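PDB 6D1P: glycosyl hydrolases family 2, sugar binding domain protein from Bacteroides uniformis str. 3978 T3 ii, which is a beta-glucuronidase of glycoside hydrolase family 2 that probably hydrolyses O-glycosidic bonds, releasing glucuronic acid from its conjugates. Local coordinates for residues Gln367-Asp377 / Asn409-Val420; Lys239-Ser247 / Ser255-Tyr266. All coordinates share one frame; numbering follows the deposited sequence.

Contact 1: residues Gln367-Asp377 / Asn409-Val420; sequences QQSGIILRLCD and NMIEQHRNHPSV
Leu373 lies against two imidazoles at once: CB sits over the centre of the His417 ring, 3.5 Å from its centroid and 10° off the normal, while CG covers one face of the His414 ring nearer its rim. Both are CH-pi contacts, and they bring helix 370-379 of the TIM-barrel domain against helix 397-414 and the loop leading into strand 420-432. At each ring's edge lies a polar partner. Gln368 O lies in the plane of His414, whose ND1 is hydrogen-bonded to Glu385 on strand 382-386; His417 ND1 donates nearly in its ring plane to Asp377 OD2 at 2.6 Å, meeting that oxygen from above the carboxylate plane. The other oxygen, Asp377 OD1, accepts from Ser419 OG (2.8 Å) and Ser419 N (3.0 Å), which reach it from opposite faces. An alanine in place of Asp377 would remove all three acceptor bonds and is likely to let the His417 ring turn and the 417-420 turn shift. At the other end, Gln367 holds CG anti to its backbone N (chi1 174°) and runs extended past Met410, and its amide donates to Gln413 with planes 63° apart, Gln367 NE2 to Gln413 OE1 being 3.0 Å. One water joins the same Gln367 NE2, Gln368 O and His414 NE2, lying 2.7 Å from that His414 NE2.

Contact 2: residues Lys239-Ser247 / Ser255-Tyr266; sequences KEFSLRVFS and SISSELTEISSY
Backbone bonds pair Phe241 with Ser258 and Leu243 with Ile256, the hydrogen-bonded pairs of an antiparallel beta hairpin in the immunoglobulin-like beta-sandwich domain of family 2 glycoside hydrolases. Strands 240-246 and 255-259 run at 155° to each other. Both bonds of the Phe241-Ser258 pair measure 2.9 Å, Phe241 N to Ser258 O and Ser258 N to Phe241 O. Past the last bridge the pairing is prolonged by Leu260 N, which donates almost straight (174° at the hydrogen) to Lys239 O.

Apolar contacts gather on the face carrying Phe241 and Leu243, which looks toward strand 263-271 of the second sheet. With CG between the backbone N and the carbonyl carbon (chi1 81°), the Phe241 ring extends to Tyr266, where Phe241 CZ is 3.9 Å from Tyr266 CZ. Leu260 CA lies at an edge of the Phe241 ring, and Phe228 of strand 219-229 meets that ring edge-to-face. Leu243 CD2 approaches Tyr266 CD1 at 4.2 Å.

Polar side chains take the other face. Ser242 OG gives a weak bond to Ile256 O and lies over the centre of the Arg244 guanidinium, 3.5 Å above its plane. A polar link also joins the layers on the apolar face: Ser258 OG and Tyr266 OH are hydrogen-bonded at 3.0 Å, with Ser258 OG in the plane of the tyrosine ring.

How the contacts relate
The two contacts lie in series along the chain, contact 2 closing before contact 1 opens, and belong to different domains, a beta sandwich and the TIM barrel. Contact 2 packs a hairpin of a four-stranded antiparallel sheet against an edge strand of a three-stranded one, its centre about 37 Å from the centre of the chain. The centre of contact 1 is about 14 Å from that point. The centres of contacts 1 and 2 are about 24 Å apart; the nearest atoms of contacts 1 and 2 are about 9 Å apart. Strand 203-213, in the same sheet as strand 263-271, nevertheless meets contact 1: Glu412 touches Gln206, and Arg415 touches Gln206 and Arg208. The sandwich therefore borders the barrel's outer surface at helix 397-414 and the loop after it.

Contact 1: residues Gln367-Asp377 / Asn409-Val420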
loop_
_atom_site.group_PDB
_atom_site.type_symbol
_atom_site.label_atom_id
_atom_site.label_comp_id
_atom_site.label_asym_id
_atom_site.label_seq_id
_atom_site.Cartn_x
_atom_site.Cartn_y
_atom_site.Cartn_z
ATOM N N GLN A 367 0.425 -23.619 -14.414
ATOM C CA GLN A 367 1.601 -23.684 -15.269
ATOM C C GLN A 367 2.763 -22.918 -14.642
ATOM O O GLN A 367 2.602 -21.778 -14.189
ATOM C CB GLN A 367 1.265 -23.100 -16.643
ATOM C CG GLN A 367 2.450 -22.982 -17.583
ATOM C CD GLN A 367 2.047 -22.541 -18.982
ATOM O OE1 GLN A 367 0.852 -22.483 -19.324
ATOM N NE2 GLN A 367 3.048 -22.224 -19.804
ATOM N N GLN A 368 3.937 -23.538 -14.620
ATOM C CA GLN A 368 5.115 -22.913 -14.034
ATOM C C GLN A 368 6.135 -22.616 -15.123
ATOM O O GLN A 368 5.977 -23.036 -16.271
ATOM C CB GLN A 368 5.704 -23.792 -12.919
ATOM C CG GLN A 368 4.724 -23.961 -11.771
ATOM C CD GLN A 368 5.339 -24.390 -10.465
ATOM O OE1 GLN A 368 6.525 -24.714 -10.382
ATOM N NE2 GLN A 368 4.527 -24.391 -9.419
ATOM N N SER A 369 7.161 -21.834 -14.754
ATOM C CA SER A 369 8.221 -21.413 -15.676
ATOM C C SER A 369 8.765 -22.564 -16.518
ATOM O O SER A 369 9.039 -23.649 -16.007
ATOM C CB SER A 369 9.377 -20.792 -14.884
ATOM O OG SER A 369 10.537 -20.672 -15.685
ATOM N N GLY A 370 8.956 -22.295 -17.813
ATOM C CA GLY A 370 9.589 -23.258 -18.697
ATOM C C GLY A 370 10.943 -23.730 -18.196
ATOM O O GLY A 370 11.364 -24.843 -18.526
ATOM N N ILE A 371 11.629 -22.906 -17.393
ATOM C CA ILE A 371 12.898 -23.309 -16.798
ATOM C C ILE A 371 12.705 -24.524 -15.910
ATOM O O ILE A 371 13.570 -25.407 -15.846
ATOM C CB ILE A 371 13.520 -22.135 -16.017
ATOM C CG1 ILE A 371 13.683 -20.936 -16.945
ATOM C CG2 ILE A 371 14.859 -22.527 -15.442
ATOM C CD1 ILE A 371 13.988 -19.648 -16.238
ATOM N N ILE A 372 11.570 -24.593 -15.213
ATOM C CA ILE A 372 11.309 -25.742 -14.351
ATOM C C ILE A 372 11.082 -26.995 -15.188
ATOM O O ILE A 372 11.554 -28.085 -14.844
ATOM C CB ILE A 372 10.108 -25.450 -13.438
ATOM C CG1 ILE A 372 10.367 -24.184 -12.594
ATOM C CG2 ILE A 372 9.779 -26.677 -12.602
ATOM C CD1 ILE A 372 11.370 -24.376 -11.514
ATOM N N LEU A 373 10.357 -26.853 -16.299
ATOM C CA LEU A 373 10.096 -27.988 -17.177
ATOM C C LEU A 373 11.395 -28.531 -17.760
ATOM O O LEU A 373 11.642 -29.744 -17.734
ATOM C CB LEU A 373 9.128 -27.565 -18.287
ATOM C CG LEU A 373 7.636 -27.475 -17.947
ATOM C CD1 LEU A 373 7.102 -28.881 -17.809
ATOM C CD2 LEU A 373 7.307 -26.645 -16.672
ATOM N N ARG A 374 12.245 -27.638 -18.280
ATOM C CA ARG A 374 13.549 -28.070 -18.769
ATOM C C ARG A 374 14.338 -28.777 -17.676
ATOM O O ARG A 374 14.943 -29.825 -17.920
ATOM C CB ARG A 374 14.332 -26.880 -19.314
ATOM C CG ARG A 374 13.814 -26.372 -20.633
ATOM C CD ARG A 374 14.316 -24.965 -20.911
ATOM N NE ARG A 374 13.196 -24.107 -21.269
ATOM C CZ ARG A 374 13.164 -22.790 -21.106
ATOM N NH1 ARG A 374 14.210 -22.147 -20.581
ATOM N NH2 ARG A 374 12.070 -22.125 -21.459
ATOM N N LEU A 375 14.314 -28.244 -16.451
ATOM C CA LEU A 375 15.017 -28.917 -15.359
ATOM C C LEU A 375 14.436 -30.302 -15.068
ATOM O O LEU A 375 15.179 -31.232 -14.730
ATOM C CB LEU A 375 14.995 -28.038 -14.109
ATOM C CG LEU A 375 15.976 -26.854 -14.160
ATOM C CD1 LEU A 375 15.546 -25.716 -13.202
ATOM C CD2 LEU A 375 17.410 -27.316 -13.870
ATOM N N CYS A 376 13.125 -30.465 -15.197
ATOM C CA CYS A 376 12.531 -31.780 -14.985
ATOM C C CYS A 376 12.937 -32.739 -16.101
ATOM O O CYS A 376 13.334 -33.881 -15.843
ATOM C CB CYS A 376 11.006 -31.644 -14.884
ATOM S SG CYS A 376 10.468 -30.817 -13.351
ATOM N N ASP A 377 12.860 -32.279 -17.352
ATOM C CA ASP A 377 13.410 -33.048 -18.461
ATOM C C ASP A 377 14.860 -33.457 -18.204
ATOM O O ASP A 377 15.256 -34.596 -18.488
ATOM C CB ASP A 377 13.314 -32.238 -19.748
ATOM C CG ASP A 377 11.904 -32.163 -20.274
ATOM O OD1 ASP A 377 11.015 -32.785 -19.669
ATOM O OD2 ASP A 377 11.666 -31.485 -21.293
ATOM N N ASN A 409 -3.057 -23.139 -23.682
ATOM C CA ASN A 409 -1.696 -22.612 -23.667
ATOM C C ASN A 409 -0.750 -23.561 -22.942
ATOM O O ASN A 409 0.371 -23.804 -23.403
ATOM C CB ASN A 409 -1.663 -21.226 -23.013
ATOM C CG ASN A 409 -2.210 -20.133 -23.911
ATOM O OD1 ASN A 409 -2.294 -20.294 -25.119
ATOM N ND2 ASN A 409 -2.565 -18.996 -23.316
ATOM N N MET A 410 -1.179 -24.106 -21.807
ATOM C CA MET A 410 -0.315 -24.997 -21.044
ATOM C C MET A 410 0.083 -26.219 -21.862
ATOM O O MET A 410 1.257 -26.602 -21.898
ATOM C CB MET A 410 -1.017 -25.430 -19.766
ATOM C CG MET A 410 -0.100 -26.105 -18.789
ATOM S SD MET A 410 -1.013 -26.755 -17.395
ATOM C CE MET A 410 -2.124 -27.865 -18.242
ATOM N N ILE A 411 -0.892 -26.845 -22.519
ATOM C CA ILE A 411 -0.630 -28.039 -23.309
ATOM C C ILE A 411 0.215 -27.697 -24.526
ATOM O O ILE A 411 1.227 -28.344 -24.798
ATOM C CB ILE A 411 -1.957 -28.702 -23.708
ATOM C CG1 ILE A 411 -2.597 -29.365 -22.487
ATOM C CG2 ILE A 411 -1.729 -29.689 -24.838
ATOM C CD1 ILE A 411 -4.030 -29.742 -22.712
ATOM N N GLU A 412 -0.172 -26.664 -25.267
ATOM C CA GLU A 412 0.581 -26.332 -26.471
ATOM C C GLU A 412 2.009 -25.906 -26.153
ATOM O O GLU A 412 2.928 -26.219 -26.917
ATOM C CB GLU A 412 -0.146 -25.246 -27.262
ATOM C CG GLU A 412 -1.238 -25.825 -28.163
ATOM C CD GLU A 412 -2.025 -24.765 -28.899
ATOM O OE1 GLU A 412 -1.795 -23.555 -28.638
ATOM O OE2 GLU A 412 -2.885 -25.140 -29.726
ATOM N N GLN A 413 2.220 -25.224 -25.023
ATOM C CA GLN A 413 3.530 -24.685 -24.690
ATOM C C GLN A 413 4.453 -25.703 -24.032
ATOM O O GLN A 413 5.673 -25.524 -24.081
ATOM C CB GLN A 413 3.367 -23.449 -23.787
ATOM C CG GLN A 413 2.931 -22.196 -24.570
ATOM C CD GLN A 413 2.349 -21.081 -23.696
ATOM O OE1 GLN A 413 2.648 -20.974 -22.510
ATOM N NE2 GLN A 413 1.517 -20.250 -24.294
ATOM N N HIS A 414 3.920 -26.764 -23.425
ATOM C CA HIS A 414 4.749 -27.736 -22.721
ATOM C C HIS A 414 4.673 -29.157 -23.273
ATOM O O HIS A 414 5.307 -30.056 -22.707
ATOM C CB HIS A 414 4.376 -27.766 -21.233
ATOM C CG HIS A 414 4.820 -26.559 -20.484
ATOM N ND1 HIS A 414 4.536 -26.361 -19.150
ATOM C CD2 HIS A 414 5.539 -25.481 -20.881
ATOM C CE1 HIS A 414 5.059 -25.212 -18.759
ATOM N NE2 HIS A 414 5.679 -24.664 -19.789
ATOM N N ARG A 415 3.934 -29.396 -24.356
ATOM C CA ARG A 415 3.727 -30.776 -24.789
ATOM C C ARG A 415 5.001 -31.470 -25.255
ATOM O O ARG A 415 5.040 -32.701 -25.265
ATOM C CB ARG A 415 2.710 -30.833 -25.902
ATOM C CG ARG A 415 3.107 -30.068 -27.121
ATOM C CD ARG A 415 1.977 -30.180 -28.096
ATOM N NE ARG A 415 1.924 -29.115 -29.078
ATOM C CZ ARG A 415 0.810 -28.810 -29.732
ATOM N NH1 ARG A 415 -0.295 -29.495 -29.472
ATOM N NH2 ARG A 415 0.787 -27.828 -30.623
ATOM N N ASN A 416 6.036 -30.732 -25.650
ATOM C CA ASN A 416 7.263 -31.381 -26.083
ATOM C C ASN A 416 8.097 -31.904 -24.923
ATOM O O ASN A 416 9.084 -32.609 -25.161
ATOM C CB ASN A 416 8.117 -30.420 -26.923
ATOM C CG ASN A 416 7.461 -30.039 -28.242
ATOM O OD1 ASN A 416 6.425 -30.584 -28.622
ATOM N ND2 ASN A 416 8.079 -29.108 -28.957
ATOM N N HIS A 417 7.742 -31.584 -23.682
ATOM C CA HIS A 417 8.548 -32.028 -22.554
ATOM C C HIS A 417 8.235 -33.481 -22.233
ATOM O O HIS A 417 7.087 -33.797 -21.893
ATOM C CB HIS A 417 8.302 -31.162 -21.333
ATOM C CG HIS A 417 8.776 -29.758 -21.499
ATOM N ND1 HIS A 417 10.102 -29.404 -21.391
ATOM C CD2 HIS A 417 8.105 -28.621 -21.796
ATOM C CE1 HIS A 417 10.231 -28.109 -21.602
ATOM N NE2 HIS A 417 9.032 -27.609 -21.847
ATOM N N PRO A 418 9.208 -34.385 -22.315
ATOM C CA PRO A 418 8.930 -35.774 -21.932
ATOM C C PRO A 418 8.609 -35.926 -20.462
ATOM O O PRO A 418 7.932 -36.894 -20.097
ATOM C CB PRO A 418 10.223 -36.510 -22.310
ATOM C CG PRO A 418 11.275 -35.455 -22.248
ATOM C CD PRO A 418 10.608 -34.190 -22.717
ATOM N N SER A 419 9.048 -34.995 -19.603
ATOM C CA SER A 419 8.783 -35.140 -18.175
ATOM C C SER A 419 7.292 -35.125 -17.854
ATOM O O SER A 419 6.889 -35.656 -16.813
ATOM C CB SER A 419 9.503 -34.044 -17.377
ATOM O OG SER A 419 9.010 -32.755 -17.704
ATOM N N VAL A 420 6.467 -34.556 -18.725
ATOM C CA VAL A 420 5.061 -34.318 -18.415
ATOM C C VAL A 420 4.231 -35.534 -18.799
ATOM O O VAL A 420 4.185 -35.924 -19.970
ATOM C CB VAL A 420 4.536 -33.067 -19.132
ATOM C CG1 VAL A 420 3.034 -32.982 -18.965
ATOM C CG2 VAL A 420 5.228 -31.803 -18.581
HETATM O O HOH W 1 5.835 -22.122 -18.752
#

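Contact 2: residues Lys239-Ser247 / Ser255-Tyr266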
loop_
_atom_site.group_PDB
_atom_site.type_symbol
_atom_site.label_atom_id
_atom_site.label_comp_id
_atom_site.label_asym_id
_atom_site.label_seq_id
_atom_site.Cartn_x
_atom_site.Cartn_y
_atom_site.Cartn_z
ATOM N N LYS A 239 11.552 -22.352 -52.328
ATOM C CA LYS A 239 12.179 -22.205 -51.014
ATOM C C LYS A 239 12.001 -23.465 -50.163
ATOM O O LYS A 239 10.980 -24.150 -50.258
ATOM C CB LYS A 239 11.604 -20.988 -50.280
ATOM C CG LYS A 239 12.072 -20.826 -48.827
ATOM C CD LYS A 239 13.434 -20.126 -48.716
ATOM C CE LYS A 239 13.299 -18.759 -48.028
ATOM N NZ LYS A 239 14.519 -17.908 -48.159
ATOM N N GLU A 240 12.999 -23.775 -49.333
ATOM C CA GLU A 240 12.946 -24.935 -48.456
ATOM C C GLU A 240 13.601 -24.597 -47.115
ATOM O O GLU A 240 14.006 -23.454 -46.866
ATOM C CB GLU A 240 13.602 -26.150 -49.122
ATOM C CG GLU A 240 14.820 -25.812 -49.949
ATOM C CD GLU A 240 15.628 -27.042 -50.320
ATOM O OE1 GLU A 240 15.046 -28.152 -50.351
ATOM O OE2 GLU A 240 16.849 -26.895 -50.567
ATOM N N PHE A 241 13.689 -25.611 -46.250
ATOM C CA PHE A 241 14.153 -25.477 -44.873
ATOM C C PHE A 241 14.608 -26.845 -44.387
ATOM O O PHE A 241 14.198 -27.875 -44.923
ATOM C CB PHE A 241 13.055 -24.918 -43.947
ATOM C CG PHE A 241 12.056 -25.959 -43.467
ATOM C CD1 PHE A 241 12.316 -26.737 -42.338
ATOM C CD2 PHE A 241 10.848 -26.139 -44.131
ATOM C CE1 PHE A 241 11.407 -27.682 -41.901
ATOM C CE2 PHE A 241 9.934 -27.088 -43.696
ATOM C CZ PHE A 241 10.212 -27.858 -42.579
ATOM N N SER A 242 15.426 -26.846 -43.336
ATOM C CA SER A 242 16.076 -28.063 -42.880
ATOM C C SER A 242 15.566 -28.515 -41.519
ATOM O O SER A 242 15.008 -27.736 -40.743
ATOM C CB SER A 242 17.591 -27.883 -42.806
ATOM O OG SER A 242 18.188 -29.102 -42.397
ATOM N N LEU A 243 15.827 -29.790 -41.224
ATOM C CA LEU A 243 15.315 -30.448 -40.023
ATOM C C LEU A 243 16.257 -31.595 -39.677
ATOM O O LEU A 243 16.361 -32.552 -40.454
ATOM C CB LEU A 243 13.907 -30.964 -40.272
ATOM C CG LEU A 243 13.031 -31.228 -39.057
ATOM C CD1 LEU A 243 12.555 -29.899 -38.521
ATOM C CD2 LEU A 243 11.867 -32.100 -39.432
ATOM N N ARG A 244 16.930 -31.518 -38.524
ATOM C CA ARG A 244 17.864 -32.559 -38.104
ATOM C C ARG A 244 17.555 -33.024 -36.688
ATOM O O ARG A 244 17.215 -32.215 -35.821
ATOM C CB ARG A 244 19.308 -32.067 -38.172
ATOM C CG ARG A 244 19.774 -31.677 -39.557
ATOM C CD ARG A 244 21.245 -31.264 -39.540
ATOM N NE ARG A 244 21.424 -29.912 -40.070
ATOM C CZ ARG A 244 21.570 -29.628 -41.362
ATOM N NH1 ARG A 244 21.565 -30.612 -42.255
ATOM N NH2 ARG A 244 21.720 -28.367 -41.762
ATOM N N VAL A 245 17.693 -34.326 -36.452
ATOM C CA VAL A 245 17.433 -34.931 -35.149
ATOM C C VAL A 245 18.725 -35.536 -34.625
ATOM O O VAL A 245 19.285 -36.443 -35.251
ATOM C CB VAL A 245 16.335 -35.999 -35.219
ATOM C CG1 VAL A 245 16.256 -36.733 -33.902
ATOM C CG2 VAL A 245 15.005 -35.357 -35.535
ATOM N N PHE A 246 19.174 -35.066 -33.460
ATOM C CA PHE A 246 20.426 -35.504 -32.856
ATOM C C PHE A 246 20.175 -36.394 -31.647
ATOM O O PHE A 246 19.252 -36.151 -30.869
ATOM C CB PHE A 246 21.273 -34.308 -32.433
ATOM C CG PHE A 246 21.633 -33.397 -33.565
ATOM C CD1 PHE A 246 22.784 -33.619 -34.309
ATOM C CD2 PHE A 246 20.819 -32.320 -33.891
ATOM C CE1 PHE A 246 23.118 -32.777 -35.356
ATOM C CE2 PHE A 246 21.143 -31.479 -34.936
ATOM C CZ PHE A 246 22.297 -31.703 -35.671
ATOM N N SER A 247 21.021 -37.411 -31.487
ATOM C CA SER A 247 20.923 -38.346 -30.374
ATOM C C SER A 247 21.282 -37.647 -29.068
ATOM O O SER A 247 21.797 -36.529 -29.071
ATOM C CB SER A 247 21.851 -39.533 -30.602
ATOM O OG SER A 247 23.194 -39.175 -30.315
ATOM N N SER A 255 17.962 -36.929 -40.838
ATOM C CA SER A 255 18.002 -35.580 -41.382
ATOM C C SER A 255 17.018 -35.484 -42.538
ATOM O O SER A 255 16.751 -36.472 -43.236
ATOM C CB SER A 255 19.416 -35.188 -41.841
ATOM O OG SER A 255 19.439 -33.887 -42.417
ATOM N N ILE A 256 16.468 -34.278 -42.715
ATOM C CA ILE A 256 15.496 -33.969 -43.758
ATOM C C ILE A 256 15.742 -32.541 -44.219
ATOM O O ILE A 256 16.135 -31.672 -43.437
ATOM C CB ILE A 256 14.023 -34.124 -43.281
ATOM C CG1 ILE A 256 13.720 -35.562 -42.840
ATOM C CG2 ILE A 256 13.050 -33.703 -44.379
ATOM C CD1 ILE A 256 12.399 -35.736 -42.093
ATOM N N SER A 257 15.546 -32.310 -45.507
ATOM C CA SER A 257 15.264 -30.983 -46.024
ATOM C C SER A 257 13.909 -31.048 -46.707
ATOM O O SER A 257 13.572 -32.062 -47.325
ATOM C CB SER A 257 16.330 -30.514 -47.001
ATOM O OG SER A 257 15.764 -29.600 -47.920
ATOM N N SER A 258 13.117 -29.988 -46.579
ATOM C CA SER A 258 11.764 -30.024 -47.112
ATOM C C SER A 258 11.351 -28.643 -47.579
ATOM O O SER A 258 11.857 -27.626 -47.105
ATOM C CB SER A 258 10.766 -30.553 -46.076
ATOM O OG SER A 258 9.540 -30.908 -46.692
ATOM N N GLU A 259 10.416 -28.626 -48.525
ATOM C CA GLU A 259 9.908 -27.368 -49.041
ATOM C C GLU A 259 9.100 -26.645 -47.969
ATOM O O GLU A 259 8.407 -27.258 -47.152
ATOM C CB GLU A 259 9.047 -27.605 -50.284
ATOM C CG GLU A 259 8.753 -26.335 -51.074
ATOM C CD GLU A 259 7.645 -26.506 -52.107
ATOM O OE1 GLU A 259 7.525 -25.633 -53.001
ATOM O OE2 GLU A 259 6.890 -27.502 -52.023
ATOM N N LEU A 260 9.199 -25.321 -47.981
ATOM C CA LEU A 260 8.540 -24.492 -46.981
ATOM C C LEU A 260 7.067 -24.372 -47.338
ATOM O O LEU A 260 6.716 -23.725 -48.329
ATOM C CB LEU A 260 9.209 -23.123 -46.923
ATOM C CG LEU A 260 9.019 -22.212 -45.707
ATOM C CD1 LEU A 260 9.889 -20.985 -45.889
ATOM C CD2 LEU A 260 7.564 -21.796 -45.483
ATOM N N THR A 261 6.202 -24.986 -46.529
ATOM C CA THR A 261 4.759 -24.846 -46.674
ATOM C C THR A 261 4.148 -24.541 -45.311
ATOM O O THR A 261 4.705 -24.920 -44.274
ATOM C CB THR A 261 4.121 -26.103 -47.283
ATOM O OG1 THR A 261 2.734 -25.852 -47.538
ATOM C CG2 THR A 261 4.248 -27.279 -46.346
ATOM N N GLU A 262 2.988 -23.861 -45.321
ATOM C CA GLU A 262 2.489 -23.205 -44.107
ATOM C C GLU A 262 2.396 -24.175 -42.939
ATOM O O GLU A 262 2.834 -23.867 -41.825
ATOM C CB GLU A 262 1.129 -22.545 -44.345
ATOM C CG GLU A 262 0.693 -21.741 -43.112
ATOM C CD GLU A 262 -0.705 -21.165 -43.200
ATOM O OE1 GLU A 262 -0.823 -19.933 -43.384
ATOM O OE2 GLU A 262 -1.682 -21.936 -43.069
ATOM N N ILE A 263 1.829 -25.350 -43.169
ATOM C CA ILE A 263 1.891 -26.425 -42.193
ATOM C C ILE A 263 2.494 -27.639 -42.880
ATOM O O ILE A 263 2.191 -27.931 -44.043
ATOM C CB ILE A 263 0.511 -26.733 -41.570
ATOM C CG1 ILE A 263 0.650 -27.728 -40.406
ATOM C CG2 ILE A 263 -0.469 -27.222 -42.621
ATOM C CD1 ILE A 263 1.221 -27.134 -39.116
ATOM N N SER A 264 3.389 -28.316 -42.166
ATOM C CA SER A 264 4.119 -29.465 -42.671
ATOM C C SER A 264 4.066 -30.574 -41.633
ATOM O O SER A 264 3.746 -30.341 -40.464
ATOM C CB SER A 264 5.576 -29.104 -42.971
ATOM O OG SER A 264 5.687 -27.793 -43.498
ATOM N N SER A 265 4.390 -31.787 -42.067
ATOM C CA SER A 265 4.406 -32.923 -41.161
ATOM C C SER A 265 5.433 -33.920 -41.661
ATOM O O SER A 265 5.599 -34.099 -42.872
ATOM C CB SER A 265 3.028 -33.574 -41.049
ATOM O OG SER A 265 2.059 -32.622 -40.651
ATOM N N TYR A 266 6.133 -34.545 -40.721
ATOM C CA TYR A 266 7.228 -35.446 -41.028
ATOM C C TYR A 266 7.239 -36.526 -39.965
ATOM O O TYR A 266 6.988 -36.237 -38.793
ATOM C CB TYR A 266 8.571 -34.709 -41.062
ATOM C CG TYR A 266 8.511 -33.447 -41.895
ATOM C CD1 TYR A 266 8.166 -32.226 -41.318
ATOM C CD2 TYR A 266 8.763 -33.481 -43.261
ATOM C CE1 TYR A 266 8.094 -31.081 -42.070
ATOM C CE2 TYR A 266 8.693 -32.335 -44.024
ATOM C CZ TYR A 266 8.355 -31.134 -43.426
ATOM O OH TYR A 266 8.286 -29.985 -44.182
#